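Endonuclease/exonuclease/phosphatase domain-containing protein (Enterococcus faecalis, PDB 3L1W) is of unproven function but has a DNase I-like endonuclease/exonuclease/phosphatase fold and may act as a 3'-5' RNA exonuclease. Local coordinates at residues N123-V128 with A157-L162; Q81-I86 with G115-T120; A63-D68 with A106-I111. All coordinates share one frame; numbering follows the deposited sequence. Where two conformers were deposited one is given.

Contact 1. Residues N123-V128 with A157-L162; sequences NTPFLV and AQYPTL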
loop_
_atom_site.group_PDB
_atom_site.type_symbol
_atom_site.label_atom_id
_atom_site.label_comp_id
_atom_site.label_asym_id
_atom_site.label_seq_id
_atom_site.Cartn_x
_atom_site.Cartn_y
_atom_site.Cartn_z
ATOM N N ASN A 123 -28.298 -2.126 1.418
ATOM C CA ASN A 123 -29.350 -2.830 2.150
ATOM C C ASN A 123 -29.328 -4.348 1.951
ATOM O O ASN A 123 -29.842 -5.102 2.778
ATOM C CB ASN A 123 -30.732 -2.263 1.802
ATOM C CG ASN A 123 -31.147 -2.564 0.373
ATOM O OD1 ASN A 123 -32.122 -3.281 0.135
ATOM N ND2 ASN A 123 -30.408 -2.018 -0.587
ATOM N N THR A 124 -28.720 -4.791 0.855
ATOM C CA THR A 124 -28.669 -6.212 0.527
ATOM C C THR A 124 -27.388 -6.864 1.037
ATOM O O THR A 124 -26.303 -6.303 0.897
ATOM C CB THR A 124 -28.760 -6.423 -0.984
ATOM O OG1 THR A 124 -27.758 -5.627 -1.629
ATOM C CG2 THR A 124 -30.136 -6.011 -1.493
ATOM N N PRO A 125 -27.516 -8.061 1.622
ATOM C CA PRO A 125 -26.393 -8.804 2.200
ATOM C C PRO A 125 -25.492 -9.393 1.125
ATOM O O PRO A 125 -25.900 -9.536 -0.032
ATOM C CB PRO A 125 -27.082 -9.954 2.949
ATOM C CG PRO A 125 -28.528 -9.604 3.006
ATOM C CD PRO A 125 -28.790 -8.771 1.800
ATOM N N PHE A 126 -24.268 -9.726 1.512
ATOM C CA PHE A 126 -23.386 -10.515 0.660
ATOM C C PHE A 126 -22.696 -11.599 1.479
ATOM O O PHE A 126 -22.555 -11.479 2.703
ATOM C CB PHE A 126 -22.359 -9.639 -0.060
ATOM C CG PHE A 126 -21.401 -8.933 0.862
ATOM C CD1 PHE A 126 -21.754 -7.730 1.461
ATOM C CD2 PHE A 126 -20.145 -9.461 1.120
ATOM C CE1 PHE A 126 -20.870 -7.071 2.305
ATOM C CE2 PHE A 126 -19.251 -8.811 1.960
ATOM C CZ PHE A 126 -19.617 -7.611 2.560
ATOM N N LEU A 127 -22.275 -12.656 0.795
ATOM C CA LEU A 127 -21.645 -13.799 1.443
ATOM C C LEU A 127 -20.129 -13.775 1.276
ATOM O O LEU A 127 -19.623 -13.545 0.172
ATOM C CB LEU A 127 -22.208 -15.097 0.850
ATOM C CG LEU A 127 -21.614 -16.407 1.354
ATOM C CD1 LEU A 127 -21.892 -16.595 2.834
ATOM C CD2 LEU A 127 -22.189 -17.573 0.552
ATOM N N VAL A 128 -19.408 -13.999 2.377
ATOM C CA VAL A 128 -17.948 -14.179 2.322
ATOM C C VAL A 128 -17.599 -15.604 2.752
ATOM O O VAL A 128 -18.061 -16.067 3.795
ATOM C CB VAL A 128 -17.233 -13.198 3.250
ATOM C CG1 VAL A 128 -15.720 -13.475 3.266
ATOM C CG2 VAL A 128 -17.515 -11.757 2.830
ATOM N N ALA A 157 -26.259 -19.122 -4.237
ATOM C CA ALA A 157 -27.239 -18.833 -5.271
ATOM C C ALA A 157 -27.998 -17.543 -4.973
ATOM O O ALA A 157 -28.385 -16.814 -5.886
ATOM C CB ALA A 157 -28.208 -20.003 -5.408
ATOM N N GLN A 158 -28.195 -17.266 -3.691
ATOM C CA GLN A 158 -29.046 -16.166 -3.252
ATOM C C GLN A 158 -28.317 -14.821 -3.179
ATOM O O GLN A 158 -28.911 -13.771 -3.437
ATOM C CB GLN A 158 -29.653 -16.512 -1.885
ATOM C CG GLN A 158 -30.661 -15.500 -1.357
ATOM C CD GLN A 158 -31.340 -15.982 -0.082
ATOM O OE1 GLN A 158 -32.123 -15.255 0.537
ATOM N NE2 GLN A 158 -31.038 -17.216 0.314
ATOM N N TYR A 159 -27.033 -14.845 -2.824
ATOM C CA TYR A 159 -26.301 -13.605 -2.572
ATOM C C TYR A 159 -25.065 -13.408 -3.453
ATOM O O TYR A 159 -24.421 -14.376 -3.863
ATOM C CB TYR A 159 -25.820 -13.547 -1.110
ATOM C CG TYR A 159 -26.891 -13.760 -0.066
ATOM C CD1 TYR A 159 -27.820 -12.769 0.215
ATOM C CD2 TYR A 159 -26.957 -14.943 0.656
ATOM C CE1 TYR A 159 -28.801 -12.962 1.175
ATOM C CE2 TYR A 159 -27.934 -15.146 1.616
ATOM C CZ TYR A 159 -28.848 -14.147 1.872
ATOM O OH TYR A 159 -29.817 -14.335 2.829
ATOM N N PRO A 160 -24.700 -12.141 -3.704
ATOM C CA PRO A 160 -23.376 -11.878 -4.268
ATOM C C PRO A 160 -22.362 -12.487 -3.314
ATOM O O PRO A 160 -22.528 -12.344 -2.102
ATOM C CB PRO A 160 -23.264 -10.352 -4.218
ATOM C CG PRO A 160 -24.670 -9.863 -4.131
ATOM C CD PRO A 160 -25.415 -10.903 -3.354
ATOM N N THR A 161 -21.343 -13.156 -3.840
ATOM C CA THR A 161 -20.464 -13.957 -2.990
ATOM C C THR A 161 -19.000 -13.688 -3.291
ATOM O O THR A 161 -18.623 -13.538 -4.463
ATOM C CB THR A 161 -20.755 -15.465 -3.166
ATOM O OG1 THR A 161 -22.093 -15.746 -2.732
ATOM C CG2 THR A 161 -19.784 -16.298 -2.336
ATOM N N LEU A 162 -18.193 -13.604 -2.228
ATOM C CA LEU A 162 -16.739 -13.465 -2.321
ATOM C C LEU A 162 -16.136 -14.757 -1.778
ATOM O O LEU A 162 -16.273 -15.069 -0.590
ATOM C CB LEU A 162 -16.237 -12.274 -1.491
ATOM C CG LEU A 162 -16.835 -10.912 -1.851
ATOM C CD1 LEU A 162 -16.526 -9.865 -0.775
ATOM C CD2 LEU A 162 -16.340 -10.461 -3.215
#

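Contact 2. Residues Q81-I86 with G115-T120; sequences QKVQAI and GLFKET. With SO4 (sulfate ion), chain G.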
loop_
_atom_site.group_PDB
_atom_site.type_symbol
_atom_site.label_atom_id
_atom_site.label_comp_id
_atom_site.label_asym_id
_atom_site.label_seq_id
_atom_site.Cartn_x
_atom_site.Cartn_y
_atom_site.Cartn_z
ATOM N N GLN A 81 -17.733 -0.448 11.232
ATOM C CA GLN A 81 -18.190 0.825 10.685
ATOM C C GLN A 81 -18.387 0.733 9.175
ATOM O O GLN A 81 -19.002 1.610 8.574
ATOM C CB GLN A 81 -17.185 1.937 10.977
ATOM C CG GLN A 81 -17.070 2.335 12.430
ATOM C CD GLN A 81 -16.316 3.648 12.590
ATOM O OE1 GLN A 81 -15.094 3.663 12.747
ATOM N NE2 GLN A 81 -17.045 4.761 12.527
ATOM N N LYS A 82 -17.838 -0.316 8.567
ATOM C CA LYS A 82 -17.894 -0.490 7.116
ATOM C C LYS A 82 -18.814 -1.637 6.702
ATOM O O LYS A 82 -19.547 -1.536 5.711
ATOM C CB LYS A 82 -16.484 -0.733 6.561
ATOM C CG LYS A 82 -15.540 0.456 6.763
ATOM C CD LYS A 82 -14.172 0.185 6.175
ATOM C CE LYS A 82 -13.247 1.402 6.320
ATOM N NZ LYS A 82 -11.848 1.076 5.901
ATOM N N VAL A 83 -18.758 -2.742 7.440
ATOM C CA VAL A 83 -19.650 -3.872 7.173
ATOM C C VAL A 83 -20.117 -4.477 8.476
ATOM O O VAL A 83 -19.384 -4.486 9.462
ATOM C CB VAL A 83 -18.972 -4.985 6.349
ATOM C CG1 VAL A 83 -18.580 -4.475 4.959
ATOM C CG2 VAL A 83 -17.759 -5.543 7.086
ATOM N N GLN A 84 -21.338 -4.992 8.483
ATOM C CA GLN A 84 -21.851 -5.641 9.676
ATOM C C GLN A 84 -22.097 -7.112 9.391
ATOM O O GLN A 84 -22.585 -7.467 8.319
ATOM C CB GLN A 84 -23.140 -4.964 10.149
ATOM C CG GLN A 84 -22.942 -3.518 10.592
ATOM C CD GLN A 84 -22.853 -2.546 9.422
ATOM O OE1 GLN A 84 -23.691 -2.566 8.519
ATOM N NE2 GLN A 84 -21.840 -1.683 9.441
ATOM N N ALA A 85 -21.744 -7.968 10.343
ATOM C CA ALA A 85 -22.002 -9.390 10.191
ATOM C C ALA A 85 -23.410 -9.670 10.673
ATOM O O ALA A 85 -23.756 -9.344 11.813
ATOM C CB ALA A 85 -21.004 -10.211 10.983
ATOM N N ILE A 86 -24.228 -10.264 9.810
ATOM C CA ILE A 86 -25.589 -10.625 10.210
ATOM C C ILE A 86 -25.809 -12.122 10.408
ATOM O O ILE A 86 -26.822 -12.533 10.978
ATOM C CB ILE A 86 -26.653 -10.035 9.262
ATOM C CG1 ILE A 86 -26.423 -10.493 7.825
ATOM C CG2 ILE A 86 -26.627 -8.511 9.333
ATOM C CD1 ILE A 86 -27.549 -10.083 6.879
ATOM N N GLY A 115 -19.318 -15.840 6.445
ATOM C CA GLY A 115 -20.111 -14.797 7.072
ATOM C C GLY A 115 -21.033 -14.147 6.064
ATOM O O GLY A 115 -20.674 -13.975 4.891
ATOM N N LEU A 116 -22.236 -13.812 6.516
ATOM C CA LEU A 116 -23.155 -13.011 5.724
ATOM C C LEU A 116 -23.045 -11.597 6.267
ATOM O O LEU A 116 -23.234 -11.368 7.466
ATOM C CB LEU A 116 -24.585 -13.540 5.858
ATOM C CG LEU A 116 -25.602 -12.956 4.876
ATOM C CD1 LEU A 116 -25.274 -13.384 3.443
ATOM C CD2 LEU A 116 -27.019 -13.373 5.258
ATOM N N PHE A 117 -22.709 -10.661 5.385
ATOM C CA PHE A 117 -22.396 -9.294 5.780
ATOM C C PHE A 117 -23.302 -8.306 5.063
ATOM O O PHE A 117 -23.926 -8.636 4.051
ATOM C CB PHE A 117 -20.939 -8.960 5.435
ATOM C CG PHE A 117 -19.927 -9.670 6.299
ATOM C CD1 PHE A 117 -19.418 -10.906 5.927
ATOM C CD2 PHE A 117 -19.489 -9.096 7.486
ATOM C CE1 PHE A 117 -18.487 -11.560 6.725
ATOM C CE2 PHE A 117 -18.555 -9.742 8.287
ATOM C CZ PHE A 117 -18.052 -10.965 7.907
ATOM N N LYS A 118 -23.381 -7.095 5.595
ATOM C CA LYS A 118 -23.987 -5.996 4.858
ATOM C C LYS A 118 -23.101 -4.780 4.958
ATOM O O LYS A 118 -22.634 -4.445 6.045
ATOM C CB LYS A 118 -25.356 -5.632 5.429
ATOM C CG LYS A 118 -26.486 -6.544 5.027
ATOM C CD LYS A 118 -27.802 -5.928 5.472
ATOM C CE LYS A 118 -28.936 -6.919 5.370
ATOM N NZ LYS A 118 -30.140 -6.377 6.029
ATOM N N GLU A 119 -22.881 -4.103 3.836
ATOM C CA GLU A 119 -22.193 -2.822 3.873
ATOM C C GLU A 119 -23.070 -1.785 4.557
ATOM O O GLU A 119 -24.285 -1.787 4.389
ATOM C CB GLU A 119 -21.857 -2.348 2.458
ATOM C CG GLU A 119 -20.796 -3.174 1.772
ATOM C CD GLU A 119 -20.295 -2.510 0.499
ATOM O OE1 GLU A 119 -19.527 -1.531 0.607
ATOM O OE2 GLU A 119 -20.666 -2.975 -0.599
ATOM N N THR A 120 -22.451 -0.889 5.319
ATOM C CA THR A 120 -23.189 0.142 6.039
ATOM C C THR A 120 -24.190 0.889 5.149
ATOM O O THR A 120 -25.336 1.134 5.544
ATOM C CB THR A 120 -22.220 1.143 6.683
ATOM O OG1 THR A 120 -21.336 0.437 7.559
ATOM C CG2 THR A 120 -22.982 2.192 7.478
HETATM S S SO4 G . -12.806 0.420 2.231
HETATM O O1 SO4 G . -11.605 0.150 3.026
HETATM O O2 SO4 G . -13.638 1.361 2.972
HETATM O O3 SO4 G . -12.423 1.004 0.951
HETATM O O4 SO4 G . -13.553 -0.819 2.021
#

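Contact 3. Residues A63-D68 with A106-I111; sequences AEREGD and AGCPRI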
loop_
_atom_site.group_PDB
_atom_site.type_symbol
_atom_site.label_atom_id
_atom_site.label_comp_id
_atom_site.label_asym_id
_atom_site.label_seq_id
_atom_site.Cartn_x
_atom_site.Cartn_y
_atom_site.Cartn_z
ATOM N N ALA A 63 -12.803 -19.592 13.811
ATOM C CA ALA A 63 -13.198 -20.976 14.067
ATOM C C ALA A 63 -11.965 -21.817 13.814
ATOM O O ALA A 63 -11.055 -21.384 13.107
ATOM C CB ALA A 63 -14.328 -21.390 13.141
ATOM N N GLU A 64 -11.896 -23.001 14.404
ATOM C CA GLU A 64 -10.703 -23.819 14.209
ATOM C C GLU A 64 -11.057 -25.259 13.864
ATOM O O GLU A 64 -12.191 -25.687 14.063
ATOM C CB GLU A 64 -9.728 -23.694 15.385
ATOM C CG GLU A 64 -10.341 -23.963 16.739
ATOM C CD GLU A 64 -10.651 -25.424 16.940
ATOM O OE1 GLU A 64 -9.731 -26.248 16.756
ATOM O OE2 GLU A 64 -11.809 -25.742 17.283
ATOM N N ARG A 65 -10.080 -25.991 13.341
ATOM C CA ARG A 65 -10.383 -27.236 12.654
ATOM C C ARG A 65 -10.460 -28.463 13.560
ATOM O O ARG A 65 -10.975 -29.501 13.149
ATOM C CB ARG A 65 -9.403 -27.460 11.495
ATOM C CG ARG A 65 -7.988 -27.789 11.922
ATOM C CD ARG A 65 -7.018 -27.717 10.747
ATOM N NE ARG A 65 -5.731 -28.304 11.101
ATOM C CZ ARG A 65 -4.686 -28.385 10.287
ATOM N NH1 ARG A 65 -3.563 -28.946 10.711
ATOM N NH2 ARG A 65 -4.761 -27.906 9.054
ATOM N N GLU A 66 -9.982 -28.348 14.797
ATOM C CA GLU A 66 -10.027 -29.506 15.696
ATOM C C GLU A 66 -11.360 -29.634 16.416
ATOM O O GLU A 66 -11.777 -30.735 16.764
ATOM C CB GLU A 66 -8.869 -29.488 16.698
ATOM C CG GLU A 66 -7.492 -29.579 16.050
ATOM C CD GLU A 66 -7.308 -30.846 15.226
ATOM O OE1 GLU A 66 -7.885 -31.890 15.599
ATOM O OE2 GLU A 66 -6.582 -30.800 14.209
ATOM N N GLY A 67 -12.033 -28.510 16.633
ATOM C CA GLY A 67 -13.311 -28.518 17.320
ATOM C C GLY A 67 -13.181 -28.229 18.804
ATOM O O GLY A 67 -14.112 -27.715 19.426
ATOM N N ASP A 68 -12.023 -28.559 19.373
ATOM C CA ASP A 68 -11.755 -28.308 20.789
ATOM C C ASP A 68 -11.244 -26.885 21.031
ATOM O O ASP A 68 -10.737 -26.574 22.109
ATOM C CB ASP A 68 -10.759 -29.335 21.343
ATOM C CG ASP A 68 -9.428 -29.318 20.608
ATOM O OD1 ASP A 68 -9.173 -28.356 19.853
ATOM O OD2 ASP A 68 -8.633 -30.266 20.784
ATOM N N ALA A 106 -8.347 -36.411 2.196
ATOM C CA ALA A 106 -7.569 -35.332 2.805
ATOM C C ALA A 106 -6.642 -35.839 3.894
ATOM O O ALA A 106 -6.845 -36.921 4.436
ATOM C CB ALA A 106 -8.493 -34.245 3.364
ATOM N N GLY A 107 -5.631 -35.040 4.221
ATOM C CA GLY A 107 -4.649 -35.432 5.218
ATOM C C GLY A 107 -4.929 -34.933 6.626
ATOM O O GLY A 107 -4.224 -35.283 7.570
ATOM N N CYS A 108 -5.956 -34.106 6.775
ATOM C CA CYS A 108 -6.262 -33.519 8.073
ATOM C C CYS A 108 -7.634 -32.861 8.032
ATOM O O CYS A 108 -8.166 -32.610 6.953
ATOM C CB CYS A 108 -5.199 -32.480 8.442
ATOM S SG CYS A 108 -5.183 -31.015 7.366
ATOM N N PRO A 109 -8.213 -32.581 9.207
ATOM C CA PRO A 109 -9.474 -31.837 9.206
ATOM C C PRO A 109 -9.256 -30.475 8.566
ATOM O O PRO A 109 -8.198 -29.862 8.755
ATOM C CB PRO A 109 -9.799 -31.689 10.699
ATOM C CG PRO A 109 -8.990 -32.743 11.383
ATOM C CD PRO A 109 -7.743 -32.869 10.571
ATOM N N ARG A 110 -10.225 -30.036 7.769
ATOM C CA ARG A 110 -10.193 -28.713 7.169
ATOM C C ARG A 110 -11.563 -28.114 7.370
ATOM O O ARG A 110 -12.569 -28.830 7.338
ATOM C CB ARG A 110 -9.905 -28.786 5.668
ATOM C CG ARG A 110 -8.528 -29.297 5.322
ATOM C CD ARG A 110 -7.507 -28.190 5.365
ATOM N NE ARG A 110 -6.161 -28.724 5.191
ATOM C CZ ARG A 110 -5.061 -27.986 5.217
ATOM N NH1 ARG A 110 -5.151 -26.675 5.393
ATOM N NH2 ARG A 110 -3.874 -28.556 5.056
ATOM N N ILE A 111 -11.612 -26.809 7.583
ATOM C CA ILE A 111 -12.900 -26.158 7.711
ATOM C C ILE A 111 -13.042 -25.038 6.699
ATOM O O ILE A 111 -12.060 -24.560 6.124
ATOM C CB ILE A 111 -13.122 -25.575 9.119
ATOM C CG1 ILE A 111 -12.046 -24.540 9.449
ATOM C CG2 ILE A 111 -13.153 -26.698 10.168
ATOM C CD1 ILE A 111 -12.456 -23.585 10.564
#

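Contact 1. Residues N123-V128 with A157-L162
Strands 126-132 and 161-164 lie parallel in one of the two sheets of the DNase I-like fold, and their pairing begins here. Helices 138-151 and 153-158 connect them, making a beta-alpha-beta crossover. Leu-127 pairs with Thr-161 at a CA-CA distance of 4.6 Å, and Val-128 follows opposite Leu-162.

Before the ladder starts, the Pro-125 ring is the bump that lies against Tyr-159: its CG is 3.8 Å from CE1 of the tyrosine, the two groups crossing obliquely. Gln-158 CG sits over the centre of one face of that ring. The Pro-160 ring packs through CD against Pro-125 O at 3.6 Å.

On the face shared by Leu-127 and Thr-161 the two side chains run side by side, so that Leu-127 CB rests 3.6 Å from Thr-161 OG1. Phe-126 takes the crowded first torsion (chi1 64°), which swings its ring over to Leu-162. The bump here is Leu-162 CD1, entering a notch formed by Phe-126 CE2 at 4.0 Å and Val-128 CG2 at 4.2 Å, while Trp-222 meets the phenylalanine ring edge-to-face.

Two nearly straight backbone bonds grip Leu-127, its N giving to Pro-160 O at 2.9 Å and its O receiving Leu-162 N at 2.8 Å. Thr-161 OG1 donates to Tyr-159 O, which also accepts Lys-220 NZ. Directional main-chain hydrogen bonds thus set the parallel register, while apolar packing lies on both faces.

Contact 2. Residues Q81-I86 with G115-T120
Gln-84 bends at its second torsion (chi2 79°), which turns its amide back along its own strand, towards Glu-80 O and Thr-120 OG1, and Ile-86 places CG1 in the crowded position between backbone N and carbonyl carbon (chi1 58°), which carries CD1 over Leu-116 and Lys-118. These groups lie on an antiparallel pair at the margin of the six-stranded sheet of the DNase I-like fold, where strand 83-92 is one of the two edge strands within the chain and 111-119 its neighbour.

Gln-84 and Lys-118 form a hydrogen-bonded pair, with Gln-84 N to Lys-118 O at 2.8 Å and a return bond from Lys-118 N to Gln-84 O. Val-83 with Glu-119 and Ala-85 with Phe-117 are the flanking non-hydrogen-bonded pairs, and Ile-86 N adds a bond to Leu-116 O.

On the face of Val-83, Ala-85 and Phe-117, the phenylalanine ring lies obliquely against its cross-strand partner, CE2 being 3.7 Å from Ala-85 CB. Tyr-78 of the other sheet meets that ring edge-to-face, so this is the side that enters the interior of the sandwich. Ile-86 CD1 touches Leu-116 CD2 at 3.7 Å and crosses the extended Lys-118 chain near CE at about a right angle.

Where strand 111-119 ends and 83-92 begins, Thr-120 OG1 is held twice: it receives Gln-84 NE2 at 2.9 Å, lying in the amide plane, and donates to Gln-81 O at 2.8 Å from above the carbonyl plane. The same NE2 also reaches Glu-80 O, which fixes the amide's rotation. Lys-82, extended beyond CG, runs out to a sulfate, probably from the crystallisation liquor and also bound by Ser-37 OG and Lys-2 N; Lys-82 NZ stands 3.0 Å from sulfate O1.

Contact 3. Residues A63-D68 with A106-I111
The end of strand 59-64, at the margin of the seven-stranded sheet, meets the loop entering strand 111-119 of the other sheet, so this contact spans the two sheets of the DNase I-like sandwich. The touching parts run almost oppositely, 157° apart, but no hydrogen bond joins them; packing does the work.

Its tight part is mostly hydrocarbon, with carbonyl oxygens packed among it. Ile-111 reaches with both branches: CD1 comes 3.9 Å from Ala-63 CB, and CG2 lies 3.8 Å from Arg-65 CA. The stem of Arg-65 leaves in the crowded position (chi1 70°) and then runs straight along Pro-109, placing CD 3.2 Å from Pro-109 O. That carbonyl oxygen is buried by the contact. In return Pro-109 CB touches Arg-65 O, which accepts Trp-92 NE1.

A separate polar zone lies at the tip of Arg-65, which was modelled in two conformers; in the one described, Cys-108 SG lies over a face of its guanidinium, 3.6 Å from NH2. That NH2 also points at the centre of one face of the buried Arg-110 guanidinium, the planes 77° apart. The like charges probably repel, an effect tempered by the salt bridge from Arg-110 NE to Asp-134.

The loose, solvent side belongs to exposed Glu-66, whose OE2 reaches Pro-109 CG only at 4.2 Å. Glu-64 folds back, its OE1 receiving Glu-66 N at 2.9 Å from above the carboxylate plane.

How the contacts relate
From the N terminus, residues 63-68 open contact 3 and 81-86 open contact 2. Residues 106-111 then close contact 3 before 115-120 close contact 2, so these two loops cross. Contact 1 follows in series: it opens at 123-128 and is closed by 157-162 after two helices. Contacts 1 and 2 share a sheet, with centres about 10 Å apart, and strands 111-119 and 126-132 are neighbours joined by Phe-126 N to Phe-117 O at 2.8 Å. Together they assemble four successive strands of that sheet. Contact 3, its centre about 25 Å from that of contact 1, instead ties the strand 59-64 end of the other sheet to the start of strand 111-119.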